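Local coordinates for protein ATP12 ATPase (Paracoccus denitrificans, PDB 2R31) that probably acts as a chaperone in the assembly of the F1 part of ATP synthase, as a member of the ATP12 family, at residues Tyr96-Leu102 and Pro176-Leu181; Ala9-Ala14 and Trp57-Val63; Pro45-Leu49 and Phe233-Arg238; Glu157-Leu161 and Leu183-Arg187. One frame throughout, in Å; residues are numbered along the deposited sequence.

Contact 1: residues Tyr96-Leu102 and Pro176-Leu181; sequences YGGTDLL and PGSLIL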
loop_
_atom_site.group_PDB
_atom_site.type_symbol
_atom_site.label_atom_id
_atom_site.label_comp_id
_atom_site.label_asym_id
_atom_site.label_seq_id
_atom_site.Cartn_x
_atom_site.Cartn_y
_atom_site.Cartn_z
ATOM N N TYR A 96 -8.831 0.353 -10.498
ATOM C CA TYR A 96 -8.923 1.702 -9.939
ATOM C C TYR A 96 -8.536 2.769 -10.971
ATOM O O TYR A 96 -8.880 3.930 -10.788
ATOM C CB TYR A 96 -8.058 1.839 -8.689
ATOM C CG TYR A 96 -8.724 1.434 -7.404
ATOM C CD1 TYR A 96 -8.819 0.104 -7.017
ATOM C CD2 TYR A 96 -9.291 2.391 -6.571
ATOM C CE1 TYR A 96 -9.407 -0.261 -5.861
ATOM C CE2 TYR A 96 -9.863 2.009 -5.374
ATOM C CZ TYR A 96 -9.927 0.659 -5.026
ATOM O OH TYR A 96 -10.546 0.363 -3.829
ATOM N N GLY A 97 -7.877 2.404 -12.070
ATOM C CA GLY A 97 -7.695 3.384 -13.143
ATOM C C GLY A 97 -8.951 3.983 -13.685
ATOM O O GLY A 97 -8.956 5.050 -14.222
ATOM N N GLY A 98 -10.040 3.247 -13.599
ATOM C CA GLY A 98 -11.357 3.712 -14.068
ATOM C C GLY A 98 -12.182 4.399 -12.970
ATOM O O GLY A 98 -13.270 4.886 -13.286
ATOM N N THR A 99 -11.696 4.417 -11.740
ATOM C CA THR A 99 -12.355 4.975 -10.584
ATOM C C THR A 99 -11.334 5.717 -9.740
ATOM O O THR A 99 -11.219 5.503 -8.526
ATOM C CB THR A 99 -13.039 3.878 -9.716
ATOM O OG1 THR A 99 -12.070 2.966 -9.165
ATOM C CG2 THR A 99 -14.077 3.057 -10.464
ATOM N N ASP A 100 -10.515 6.565 -10.387
ATOM C CA ASP A 100 -9.390 7.132 -9.695
ATOM C C ASP A 100 -9.767 8.447 -9.020
ATOM O O ASP A 100 -10.331 9.337 -9.678
ATOM C CB ASP A 100 -8.210 7.340 -10.683
ATOM C CG ASP A 100 -6.889 7.439 -9.950
ATOM O OD1 ASP A 100 -6.674 8.462 -9.238
ATOM O OD2 ASP A 100 -6.091 6.477 -10.083
ATOM N N LEU A 101 -9.385 8.617 -7.751
ATOM C CA LEU A 101 -9.564 9.886 -7.051
ATOM C C LEU A 101 -9.185 11.088 -7.928
ATOM O O LEU A 101 -9.844 12.123 -7.898
ATOM C CB LEU A 101 -8.670 9.861 -5.802
ATOM C CG LEU A 101 -8.805 11.041 -4.856
ATOM C CD1 LEU A 101 -10.081 10.916 -4.009
ATOM C CD2 LEU A 101 -7.577 11.138 -3.939
ATOM N N LEU A 102 -8.068 10.968 -8.649
ATOM C CA LEU A 102 -7.509 12.111 -9.354
ATOM C C LEU A 102 -8.356 12.513 -10.567
ATOM O O LEU A 102 -8.157 13.629 -11.106
ATOM C CB LEU A 102 -6.087 11.881 -9.791
ATOM C CG LEU A 102 -5.088 11.383 -8.761
ATOM C CD1 LEU A 102 -3.675 11.537 -9.332
ATOM C CD2 LEU A 102 -5.178 12.104 -7.412
ATOM N N PRO A 176 -6.060 5.702 -0.319
ATOM C CA PRO A 176 -6.433 6.966 -0.908
ATOM C C PRO A 176 -7.471 6.869 -2.009
ATOM O O PRO A 176 -8.083 7.862 -2.410
ATOM C CB PRO A 176 -5.094 7.477 -1.439
ATOM C CG PRO A 176 -4.291 6.252 -1.806
ATOM C CD PRO A 176 -4.681 5.293 -0.655
ATOM N N GLY A 177 -7.665 5.662 -2.549
ATOM C CA GLY A 177 -8.589 5.466 -3.662
ATOM C C GLY A 177 -8.070 5.897 -5.016
ATOM O O GLY A 177 -8.851 6.388 -5.855
ATOM N N SER A 178 -6.798 5.703 -5.270
ATOM C CA SER A 178 -6.164 6.153 -6.492
ATOM C C SER A 178 -5.097 5.158 -6.942
ATOM O O SER A 178 -4.105 4.940 -6.243
ATOM C CB SER A 178 -5.499 7.515 -6.293
ATOM O OG SER A 178 -4.795 7.929 -7.439
ATOM N N LEU A 179 -5.288 4.597 -8.154
ATOM C CA LEU A 179 -4.189 3.833 -8.745
ATOM C C LEU A 179 -3.021 4.723 -9.078
ATOM O O LEU A 179 -1.869 4.297 -8.904
ATOM C CB LEU A 179 -4.705 3.092 -10.011
ATOM C CG LEU A 179 -3.632 2.251 -10.693
ATOM C CD1 LEU A 179 -3.069 1.183 -9.808
ATOM C CD2 LEU A 179 -4.231 1.628 -11.960
ATOM N N ILE A 180 -3.273 5.931 -9.596
ATOM C CA ILE A 180 -2.158 6.799 -9.962
ATOM C C ILE A 180 -1.292 7.137 -8.750
ATOM O O ILE A 180 -0.052 7.095 -8.845
ATOM C CB ILE A 180 -2.635 8.047 -10.694
ATOM C CG1 ILE A 180 -3.418 7.691 -11.972
ATOM C CG2 ILE A 180 -1.471 8.985 -10.993
ATOM C CD1 ILE A 180 -2.742 6.641 -12.890
ATOM N N LEU A 181 -1.905 7.487 -7.611
ATOM C CA LEU A 181 -1.072 7.770 -6.451
ATOM C C LEU A 181 -0.317 6.562 -5.983
ATOM O O LEU A 181 0.856 6.657 -5.556
ATOM C CB LEU A 181 -1.900 8.335 -5.290
ATOM C CG LEU A 181 -2.540 9.715 -5.515
ATOM C CD1 LEU A 181 -3.348 10.099 -4.288
ATOM C CD2 LEU A 181 -1.508 10.773 -5.836
#
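The carboxylate of Asp100 reaches into the start of helix 179-186 and meets Ser178 and Ile180 with its two oxygens. OD1 accepts from Ser178 OG at 2.7 Å, on the syn side and somewhat out of the carboxylate plane, while its anti lone pair accepts Leu102 N. OD2 uses its syn lone pair for Ile180 N, 2.9 Å away in a nearly straight bond (169°). What swings the group across is the first torsion of Asp100, with CG anti to the backbone N (chi1 -159°). The Leu102 N bond closes an Asx turn, and on the other segment Ser178 is the N-cap of the helix, its OG accepting from Leu181 N, so one carboxylate joins the turn to the cap. Just before the cap, Gly177 O receives Leu101 N at 3.0 Å; Gly177 itself has positive phi. Apolar groups flank this polar centre. Tyr96 lays its CB against Leu179 CB (3.8 Å), its ring passing obliquely by the Gly177-Ser178 peptide. Leu102, in one conformer of two, divides its branches, CD1 touching Ile180 CG2 at 3.8 Å and CD2 resting on Leu181 CG, with Trp120 and Leu123 of helix 110-130 packed against the same leucine.

Contact 2: residues Ala9-Ala14 and Trp57-Val63; sequences ARRFWA and WQAVQEV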
loop_
_atom_site.group_PDB
_atom_site.type_symbol
_atom_site.label_atom_id
_atom_site.label_comp_id
_atom_site.label_asym_id
_atom_site.label_seq_id
_atom_site.Cartn_x
_atom_site.Cartn_y
_atom_site.Cartn_z
ATOM N N ALA A 9 1.118 -16.612 23.255
ATOM C CA ALA A 9 1.696 -15.515 22.498
ATOM C C ALA A 9 2.983 -15.037 23.138
ATOM O O ALA A 9 3.480 -13.953 22.666
ATOM C CB ALA A 9 0.634 -14.457 22.396
ATOM N N ARG A 10 3.571 -15.724 24.102
ATOM C CA ARG A 10 4.812 -15.240 24.707
ATOM C C ARG A 10 5.985 -15.426 23.771
ATOM O O ARG A 10 5.968 -16.179 22.804
ATOM C CB ARG A 10 5.101 -15.962 26.004
ATOM C CG ARG A 10 5.637 -17.401 25.813
ATOM C CD ARG A 10 5.586 -18.168 27.146
ATOM N NE ARG A 10 6.329 -19.409 27.045
ATOM C CZ ARG A 10 5.788 -20.494 26.450
ATOM N NH1 ARG A 10 6.548 -21.601 26.351
ATOM N NH2 ARG A 10 4.559 -20.514 25.923
ATOM N N ARG A 11 7.091 -14.816 24.147
ATOM C CA ARG A 11 8.362 -15.062 23.487
ATOM C C ARG A 11 8.939 -16.344 24.076
ATOM O O ARG A 11 9.661 -16.410 25.106
ATOM C CB ARG A 11 9.368 -13.979 23.630
ATOM C CG ARG A 11 10.626 -14.212 22.884
ATOM C CD ARG A 11 11.745 -13.312 23.156
ATOM N NE ARG A 11 12.929 -13.629 22.373
ATOM C CZ ARG A 11 13.573 -12.799 21.676
ATOM N NH1 ARG A 11 13.043 -11.554 21.657
ATOM N NH2 ARG A 11 14.645 -13.201 20.989
ATOM N N PHE A 12 8.650 -17.427 23.394
ATOM C CA PHE A 12 9.123 -18.748 23.837
ATOM C C PHE A 12 10.431 -19.121 23.192
ATOM O O PHE A 12 10.886 -20.255 23.388
ATOM C CB PHE A 12 8.034 -19.827 23.603
ATOM C CG PHE A 12 7.713 -19.997 22.152
ATOM C CD1 PHE A 12 8.434 -20.807 21.296
ATOM C CD2 PHE A 12 6.637 -19.324 21.587
ATOM C CE1 PHE A 12 8.068 -20.923 19.974
ATOM C CE2 PHE A 12 6.298 -19.437 20.251
ATOM C CZ PHE A 12 7.040 -20.238 19.391
ATOM N N TRP A 13 11.028 -18.247 22.354
ATOM C CA TRP A 13 12.281 -18.517 21.666
ATOM C C TRP A 13 13.351 -17.608 22.228
ATOM O O TRP A 13 13.111 -16.481 22.614
ATOM C CB TRP A 13 12.127 -18.280 20.130
ATOM C CG TRP A 13 11.729 -16.874 19.806
ATOM C CD1 TRP A 13 12.556 -15.822 19.483
ATOM C CD2 TRP A 13 10.418 -16.333 19.805
ATOM N NE1 TRP A 13 11.830 -14.678 19.266
ATOM C CE2 TRP A 13 10.527 -14.937 19.458
ATOM C CE3 TRP A 13 9.126 -16.843 20.015
ATOM C CZ2 TRP A 13 9.435 -14.129 19.384
ATOM C CZ3 TRP A 13 8.044 -15.984 19.933
ATOM C CH2 TRP A 13 8.216 -14.662 19.620
ATOM N N ALA A 14 14.583 -18.097 22.141
ATOM C CA ALA A 14 15.735 -17.328 22.548
ATOM C C ALA A 14 16.339 -16.557 21.388
ATOM O O ALA A 14 16.512 -15.332 21.465
ATOM C CB ALA A 14 16.776 -18.206 23.273
ATOM N N TRP A 57 10.851 -10.016 15.202
ATOM C CA TRP A 57 10.748 -11.165 16.115
ATOM C C TRP A 57 11.807 -11.107 17.234
ATOM O O TRP A 57 11.524 -11.526 18.338
ATOM C CB TRP A 57 10.837 -12.491 15.292
ATOM C CG TRP A 57 9.523 -12.648 14.545
ATOM C CD1 TRP A 57 9.188 -12.115 13.333
ATOM C CD2 TRP A 57 8.353 -13.300 14.997
ATOM N NE1 TRP A 57 7.919 -12.414 12.985
ATOM C CE2 TRP A 57 7.353 -13.142 14.016
ATOM C CE3 TRP A 57 8.005 -14.016 16.163
ATOM C CZ2 TRP A 57 6.081 -13.645 14.141
ATOM C CZ3 TRP A 57 6.757 -14.510 16.286
ATOM C CH2 TRP A 57 5.781 -14.354 15.295
ATOM N N GLN A 58 12.970 -10.508 16.965
ATOM C CA GLN A 58 13.981 -10.284 18.006
ATOM C C GLN A 58 13.525 -9.258 18.988
ATOM O O GLN A 58 13.873 -9.286 20.187
ATOM C CB GLN A 58 15.298 -9.849 17.341
ATOM C CG GLN A 58 16.416 -9.569 18.303
ATOM C CD GLN A 58 16.597 -10.573 19.351
ATOM O OE1 GLN A 58 16.364 -11.728 19.399
ATOM N NE2 GLN A 58 17.115 -10.077 20.481
ATOM N N ALA A 59 12.694 -8.298 18.571
ATOM C CA ALA A 59 12.238 -7.216 19.418
ATOM C C ALA A 59 11.081 -7.591 20.347
ATOM O O ALA A 59 10.674 -6.812 21.204
ATOM C CB ALA A 59 11.810 -6.034 18.541
ATOM N N VAL A 60 10.476 -8.766 20.189
ATOM C CA VAL A 60 9.377 -9.176 21.034
ATOM C C VAL A 60 9.868 -9.263 22.463
ATOM O O VAL A 60 10.868 -9.905 22.757
ATOM C CB VAL A 60 8.792 -10.523 20.603
ATOM C CG1 VAL A 60 7.713 -10.991 21.580
ATOM C CG2 VAL A 60 8.210 -10.421 19.174
ATOM N N GLN A 61 9.130 -8.627 23.353
ATOM C CA GLN A 61 9.493 -8.655 24.797
ATOM C C GLN A 61 8.738 -9.782 25.426
ATOM O O GLN A 61 9.041 -10.963 25.213
ATOM C CB GLN A 61 9.261 -7.223 25.334
ATOM C CG GLN A 61 10.231 -6.233 24.677
ATOM C CD GLN A 61 11.667 -6.532 25.083
ATOM O OE1 GLN A 61 12.002 -6.576 26.287
ATOM N NE2 GLN A 61 12.499 -6.741 24.052
ATOM N N GLU A 62 7.686 -9.623 26.118
ATOM C CA GLU A 62 6.993 -10.652 26.858
ATOM C C GLU A 62 5.901 -11.246 26.007
ATOM O O GLU A 62 5.581 -12.412 26.226
ATOM C CB GLU A 62 6.381 -9.953 28.057
ATOM C CG GLU A 62 7.476 -9.603 29.079
ATOM C CD GLU A 62 7.527 -8.105 29.244
ATOM O OE1 GLU A 62 6.780 -7.669 30.174
ATOM O OE2 GLU A 62 8.218 -7.333 28.545
ATOM N N VAL A 63 5.289 -10.483 25.145
ATOM C CA VAL A 63 4.179 -10.978 24.337
ATOM C C VAL A 63 4.233 -10.346 22.938
ATOM O O VAL A 63 4.644 -9.204 22.773
ATOM C CB VAL A 63 2.861 -10.663 25.031
ATOM C CG1 VAL A 63 2.678 -9.135 25.073
ATOM C CG2 VAL A 63 1.661 -11.319 24.352
HETATM O O HOH W 1 7.889 -13.836 26.844
#
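Arg11 lays an extended side chain along the exit of helix 47-58 and spends its guanidinium on oxygens of Gln58 and Val60. NH1 donates to two backbone carbonyls, Gln58 O at 2.8 Å and Val60 O at 2.9 Å; the latter is met in its carbonyl plane, on a lone pair, whereas Gln58 O is approached from above its plane. NH2 reaches the side-chain oxygen Gln58 OE1, also at 2.8 Å. NH1 and NH2 grip Gln58 end-on, one oxygen each; the amide is turned 78° from the guanidinium. Back on its own segment, NE donates to Trp13 O and NH2 to Ala14 O. Five bonds thus hold the guanidinium and fix its rotation. The arrangement ties the loop leading into strand 16-21 to the turn that follows helix 47-58, and carbonyls near the end of that helix gain a positively charged partner. A leucine in place of Arg11 would probably leave Gln58 O, Val60 O and Gln58 OE1, and Trp13 O and Ala14 O on its own segment, without this donor, and weaken the tie between the two loops. Trp13 NE1 gives a longer bond, 3.3 Å, to Trp57 O, which lies in the indole plane but is approached from above its own carbonyl plane. Arg11 CG covers one face of that indole, whose CH2 touches Trp57 CE3 at 3.5 Å; Trp57 NE1 is satisfied by Thr72. A water accepts from Arg11 N and donates to Glu62 O at 2.8 Å, bridging the two backbones. The guanidinium of Arg10 turns instead to Trp7.

Contact 3: residues Pro45-Leu49 and Phe233-Arg238; sequences PTEAL and FWHLTR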
loop_
_atom_site.group_PDB
_atom_site.type_symbol
_atom_site.label_atom_id
_atom_site.label_comp_id
_atom_site.label_asym_id
_atom_site.label_seq_id
_atom_site.Cartn_x
_atom_site.Cartn_y
_atom_site.Cartn_z
ATOM N N PRO A 45 11.178 -12.860 -0.445
ATOM C CA PRO A 45 11.922 -12.703 -1.717
ATOM C C PRO A 45 13.305 -12.121 -1.567
ATOM O O PRO A 45 14.107 -12.248 -2.509
ATOM C CB PRO A 45 11.031 -11.778 -2.547
ATOM C CG PRO A 45 10.278 -11.003 -1.510
ATOM C CD PRO A 45 9.980 -12.000 -0.441
ATOM N N THR A 46 13.610 -11.433 -0.472
ATOM C CA THR A 46 14.874 -10.700 -0.322
ATOM C C THR A 46 15.454 -10.924 1.060
ATOM O O THR A 46 14.759 -11.067 2.058
ATOM C CB THR A 46 14.724 -9.183 -0.575
ATOM O OG1 THR A 46 13.858 -8.696 0.479
ATOM C CG2 THR A 46 14.106 -8.862 -1.912
ATOM N N GLU A 47 16.789 -10.805 1.107
ATOM C CA GLU A 47 17.518 -10.790 2.363
ATOM C C GLU A 47 17.082 -9.579 3.183
ATOM O O GLU A 47 16.922 -9.677 4.407
ATOM C CB GLU A 47 19.030 -10.759 2.124
ATOM C CG GLU A 47 19.808 -10.919 3.426
ATOM C CD GLU A 47 21.257 -10.486 3.370
ATOM O OE1 GLU A 47 21.625 -9.775 2.386
ATOM O OE2 GLU A 47 22.033 -10.788 4.275
ATOM N N ALA A 48 16.895 -8.425 2.557
ATOM C CA ALA A 48 16.573 -7.200 3.303
ATOM C C ALA A 48 15.259 -7.374 4.039
ATOM O O ALA A 48 15.144 -6.967 5.206
ATOM C CB ALA A 48 16.488 -6.011 2.371
ATOM N N LEU A 49 14.233 -7.953 3.394
ATOM C CA LEU A 49 12.991 -8.164 4.090
ATOM C C LEU A 49 13.156 -9.210 5.202
ATOM O O LEU A 49 12.610 -9.042 6.304
ATOM C CB LEU A 49 11.852 -8.584 3.147
ATOM C CG LEU A 49 10.528 -8.806 3.826
ATOM C CD1 LEU A 49 9.986 -7.549 4.491
ATOM C CD2 LEU A 49 9.472 -9.355 2.886
ATOM N N PHE A 233 7.454 -1.846 2.850
ATOM C CA PHE A 233 7.407 -3.198 2.332
ATOM C C PHE A 233 7.793 -3.217 0.862
ATOM O O PHE A 233 8.518 -4.143 0.424
ATOM C CB PHE A 233 5.994 -3.765 2.573
ATOM C CG PHE A 233 5.876 -5.253 2.422
ATOM C CD1 PHE A 233 6.417 -6.092 3.368
ATOM C CD2 PHE A 233 5.221 -5.864 1.366
ATOM C CE1 PHE A 233 6.289 -7.462 3.324
ATOM C CE2 PHE A 233 5.065 -7.248 1.318
ATOM C CZ PHE A 233 5.583 -8.015 2.297
ATOM N N TRP A 234 7.354 -2.249 0.072
ATOM C CA TRP A 234 7.764 -2.121 -1.325
ATOM C C TRP A 234 9.288 -2.075 -1.417
ATOM O O TRP A 234 9.929 -2.848 -2.149
ATOM C CB TRP A 234 7.149 -0.844 -1.983
ATOM C CG TRP A 234 7.758 -0.672 -3.338
ATOM C CD1 TRP A 234 8.810 0.134 -3.649
ATOM C CD2 TRP A 234 7.405 -1.356 -4.538
ATOM N NE1 TRP A 234 9.139 -0.020 -4.972
ATOM C CE2 TRP A 234 8.304 -0.910 -5.546
ATOM C CE3 TRP A 234 6.435 -2.286 -4.901
ATOM C CZ2 TRP A 234 8.250 -1.378 -6.852
ATOM C CZ3 TRP A 234 6.375 -2.751 -6.178
ATOM C CH2 TRP A 234 7.272 -2.300 -7.158
ATOM N N HIS A 235 9.913 -1.138 -0.710
ATOM C CA HIS A 235 11.347 -0.956 -0.855
ATOM C C HIS A 235 12.115 -2.198 -0.409
ATOM O O HIS A 235 13.107 -2.601 -1.040
ATOM C CB HIS A 235 11.820 0.278 -0.108
ATOM C CG HIS A 235 11.383 1.554 -0.724
ATOM N ND1 HIS A 235 11.705 1.897 -2.006
ATOM C CD2 HIS A 235 10.606 2.517 -0.201
ATOM C CE1 HIS A 235 11.124 3.101 -2.244
ATOM N NE2 HIS A 235 10.476 3.511 -1.152
ATOM N N LEU A 236 11.699 -2.818 0.698
ATOM C CA LEU A 236 12.418 -3.965 1.210
ATOM C C LEU A 236 12.328 -5.182 0.318
ATOM O O LEU A 236 13.148 -6.081 0.448
ATOM C CB LEU A 236 11.928 -4.327 2.609
ATOM C CG LEU A 236 12.360 -3.374 3.723
ATOM C CD1 LEU A 236 11.611 -3.720 4.991
ATOM C CD2 LEU A 236 13.846 -3.417 3.977
ATOM N N THR A 237 11.315 -5.253 -0.542
ATOM C CA THR A 237 11.091 -6.411 -1.413
ATOM C C THR A 237 11.695 -6.240 -2.797
ATOM O O THR A 237 11.555 -7.149 -3.623
ATOM C CB THR A 237 9.616 -6.794 -1.458
ATOM O OG1 THR A 237 8.841 -5.712 -1.962
ATOM C CG2 THR A 237 9.134 -7.269 -0.082
ATOM N N ARG A 238 12.421 -5.153 -3.047
ATOM C CA ARG A 238 13.084 -5.007 -4.346
ATOM C C ARG A 238 14.369 -5.825 -4.381
ATOM O O ARG A 238 15.098 -5.914 -3.377
ATOM C CB ARG A 238 13.425 -3.537 -4.604
ATOM C CG ARG A 238 12.252 -2.617 -4.688
ATOM C CD ARG A 238 11.131 -3.028 -5.635
ATOM N NE ARG A 238 10.179 -3.923 -4.990
ATOM C CZ ARG A 238 9.469 -4.871 -5.579
ATOM N NH1 ARG A 238 9.560 -5.076 -6.886
ATOM N NH2 ARG A 238 8.630 -5.645 -4.877
#
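The backbones come closest where Leu49, in the first turn of helix 47-58, has its CA 5.1 Å from the CA of Leu236, at the end of helix 214-236. Thr46 makes the polar link in one of its two conformers: its OG1 donates to Leu236 O at 2.7 Å and accepts from Leu49 N at 3.0 Å. With chi1 at 65°, OG1 sits between the backbone N and the carbonyl carbon, which lets the hydroxyl face both Leu49 N and Leu236 O, while the methyl CG2 points at Arg238 O, 3.4 Å off. Leu49 supplies the apolar part. Its CD2 touches Thr237 CG2 at 3.6 Å, the two side chains lying side by side and pointing the same way, and also Phe233 CE1 at 3.7 Å. The same threonine methyl sits over the centre of the Phe233 ring. A serine in place of Thr237 would probably leave the face of the Phe233 ring and Leu49 CD2 without the methyl that packs on both. Ala48 CB adds a looser touch on Leu236 CD2. Arg238 folds back so that NE bonds to Trp234 O and NH2 to Thr237 OG1, and the same NH2 forms a salt bridge with Asp162. Phe164 of helix 163-174 packs against Leu49 and Thr237. Thr46 is the N-cap of helix 47-58, and the same hydroxyl donates to Leu236 O in the last turn of helix 214-236, close to the chain's C-terminus.

Contact 4: residues Glu157-Leu161 and Leu183-Arg187; sequences EVASL and LAVIR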
loop_
_atom_site.group_PDB
_atom_site.type_symbol
_atom_site.label_atom_id
_atom_site.label_comp_id
_atom_site.label_asym_id
_atom_site.label_seq_id
_atom_site.Cartn_x
_atom_site.Cartn_y
_atom_site.Cartn_z
ATOM N N GLU A 157 0.418 -2.609 -16.252
ATOM C CA GLU A 157 1.397 -2.104 -15.312
ATOM C C GLU A 157 1.281 -2.838 -13.994
ATOM O O GLU A 157 2.277 -3.303 -13.414
ATOM C CB GLU A 157 1.227 -0.586 -15.134
ATOM C CG GLU A 157 2.291 0.007 -14.255
ATOM C CD GLU A 157 3.656 0.118 -14.912
ATOM O OE1 GLU A 157 3.775 0.016 -16.129
ATOM O OE2 GLU A 157 4.644 0.318 -14.149
ATOM N N VAL A 158 0.073 -2.972 -13.465
ATOM C CA VAL A 158 -0.139 -3.665 -12.185
ATOM C C VAL A 158 0.215 -5.151 -12.288
ATOM O O VAL A 158 0.835 -5.731 -11.401
ATOM C CB VAL A 158 -1.569 -3.435 -11.680
ATOM C CG1 VAL A 158 -1.833 -4.245 -10.433
ATOM C CG2 VAL A 158 -1.815 -1.958 -11.412
ATOM N N ALA A 159 -0.198 -5.778 -13.390
ATOM C CA ALA A 159 0.038 -7.233 -13.563
ATOM C C ALA A 159 1.479 -7.542 -13.762
ATOM O O ALA A 159 1.864 -8.724 -13.609
ATOM C CB ALA A 159 -0.817 -7.723 -14.737
ATOM N N SER A 160 2.329 -6.577 -14.053
ATOM C CA SER A 160 3.750 -6.787 -14.224
ATOM C C SER A 160 4.493 -6.914 -12.891
ATOM O O SER A 160 5.707 -7.219 -12.918
ATOM C CB SER A 160 4.377 -5.619 -15.039
ATOM O OG SER A 160 4.558 -4.427 -14.280
ATOM N N LEU A 161 3.848 -6.627 -11.777
ATOM C CA LEU A 161 4.510 -6.656 -10.469
ATOM C C LEU A 161 4.713 -8.086 -10.006
ATOM O O LEU A 161 3.983 -8.988 -10.354
ATOM C CB LEU A 161 3.646 -5.918 -9.461
ATOM C CG LEU A 161 3.516 -4.419 -9.763
ATOM C CD1 LEU A 161 2.530 -3.788 -8.783
ATOM C CD2 LEU A 161 4.839 -3.729 -9.695
ATOM N N LEU A 183 0.749 3.929 -7.858
ATOM C CA LEU A 183 1.831 3.711 -8.811
ATOM C C LEU A 183 2.920 4.775 -8.666
ATOM O O LEU A 183 4.105 4.474 -8.796
ATOM C CB LEU A 183 1.323 3.665 -10.254
ATOM C CG LEU A 183 0.440 2.456 -10.579
ATOM C CD1 LEU A 183 -0.111 2.593 -11.980
ATOM C CD2 LEU A 183 1.163 1.156 -10.416
ATOM N N ALA A 184 2.533 6.032 -8.400
ATOM C CA ALA A 184 3.537 7.083 -8.256
ATOM C C ALA A 184 4.434 6.824 -7.075
ATOM O O ALA A 184 5.634 7.171 -7.126
ATOM C CB ALA A 184 2.843 8.432 -8.151
ATOM N N VAL A 185 3.938 6.207 -6.005
ATOM C CA VAL A 185 4.786 5.860 -4.868
ATOM C C VAL A 185 5.738 4.737 -5.284
ATOM O O VAL A 185 6.959 4.825 -5.111
ATOM C CB VAL A 185 3.970 5.504 -3.626
ATOM C CG1 VAL A 185 4.904 4.959 -2.533
ATOM C CG2 VAL A 185 3.185 6.700 -3.141
ATOM N N ILE A 186 5.218 3.618 -5.803
ATOM C CA ILE A 186 6.105 2.484 -6.064
ATOM C C ILE A 186 7.086 2.780 -7.199
ATOM O O ILE A 186 8.170 2.184 -7.237
ATOM C CB ILE A 186 5.328 1.168 -6.292
ATOM C CG1 ILE A 186 4.485 1.138 -7.529
ATOM C CG2 ILE A 186 4.530 0.801 -5.033
ATOM C CD1 ILE A 186 4.151 -0.264 -8.036
ATOM N N ARG A 187 6.730 3.693 -8.115
ATOM C CA ARG A 187 7.614 4.076 -9.244
ATOM C C ARG A 187 8.504 5.260 -8.890
ATOM O O ARG A 187 9.279 5.689 -9.773
ATOM C CB ARG A 187 6.817 4.285 -10.516
ATOM C CG ARG A 187 6.062 3.059 -11.000
ATOM C CD ARG A 187 6.832 1.772 -10.999
ATOM N NE ARG A 187 6.174 0.685 -11.692
ATOM C CZ ARG A 187 6.554 -0.581 -11.597
ATOM N NH1 ARG A 187 5.937 -1.494 -12.361
ATOM N NH2 ARG A 187 7.521 -0.956 -10.766
HETATM O O HOH W 2 7.069 -4.210 -12.682
#
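A salt bridge joins Glu157, near the end of helix 148-159, to Arg187, just past helix 179-186. Both donors of the guanidinium's side edge, NE and NH1, converge on the single oxygen Glu157 OE2, each at 2.9 Å. The bonds are bent, 137° at NE and 141° at NH1, as a forked grip on one atom requires. OE2 lies close to the guanidinium plane, but the carboxylate is turned 83° against it; NE meets OE2 nearly along its C-O bond, while NH1 comes from above the carboxylate plane. The glutamate chain bends at chi2, bringing its carboxylate back toward the arginine.

Hydrogen bonding extends this edge through a water, which donates to Ser160 OG at 3.0 Å and accepts from Arg187 NH1. The serine hydroxyl donates to Glu157 O, 2.7 Å away, within its own segment.

Apolar contacts lie beside the ion pair. Leu161 and Ile186 meet tip to tip, CD2 to CD1 at 3.9 Å, while the side chains of Leu161 and Arg187 slide past each other in opposite directions, CD2 lying 3.6 Å from NH1. Leu183 sets its methyls against Glu157 CG, the aliphatic part of the acid. Trp234 of helix 214-236 touches Leu161, Ile186 and Arg187.

With both NE and NH1 drawn to it, OE2 is probably the more polarised of the two oxygens, and the pairing is likely to favour the ionised form of Glu157 beside this apolar packing.

Overall arrangement
Contacts 1 and 4 share helix 179-186, one at its start and the other at its end; their centres are about 13 Å apart, and they touch where Leu179 CD1 meets Val158 CG2 at 3.7 Å. Contact 4 is also joined to contact 3 through Trp234, whose CH2 lies 3.8 Å from Leu161 CD2. Contacts 2 and 3 use the two ends of helix 47-58, with centres about 23 Å apart and no touch. Contact 2 lies farthest out, its centre about 40 Å from that of contact 1, on the opposite side of the chain's centre. Along the sequence, contact 3 closes a long loop that encloses contacts 1 and 4.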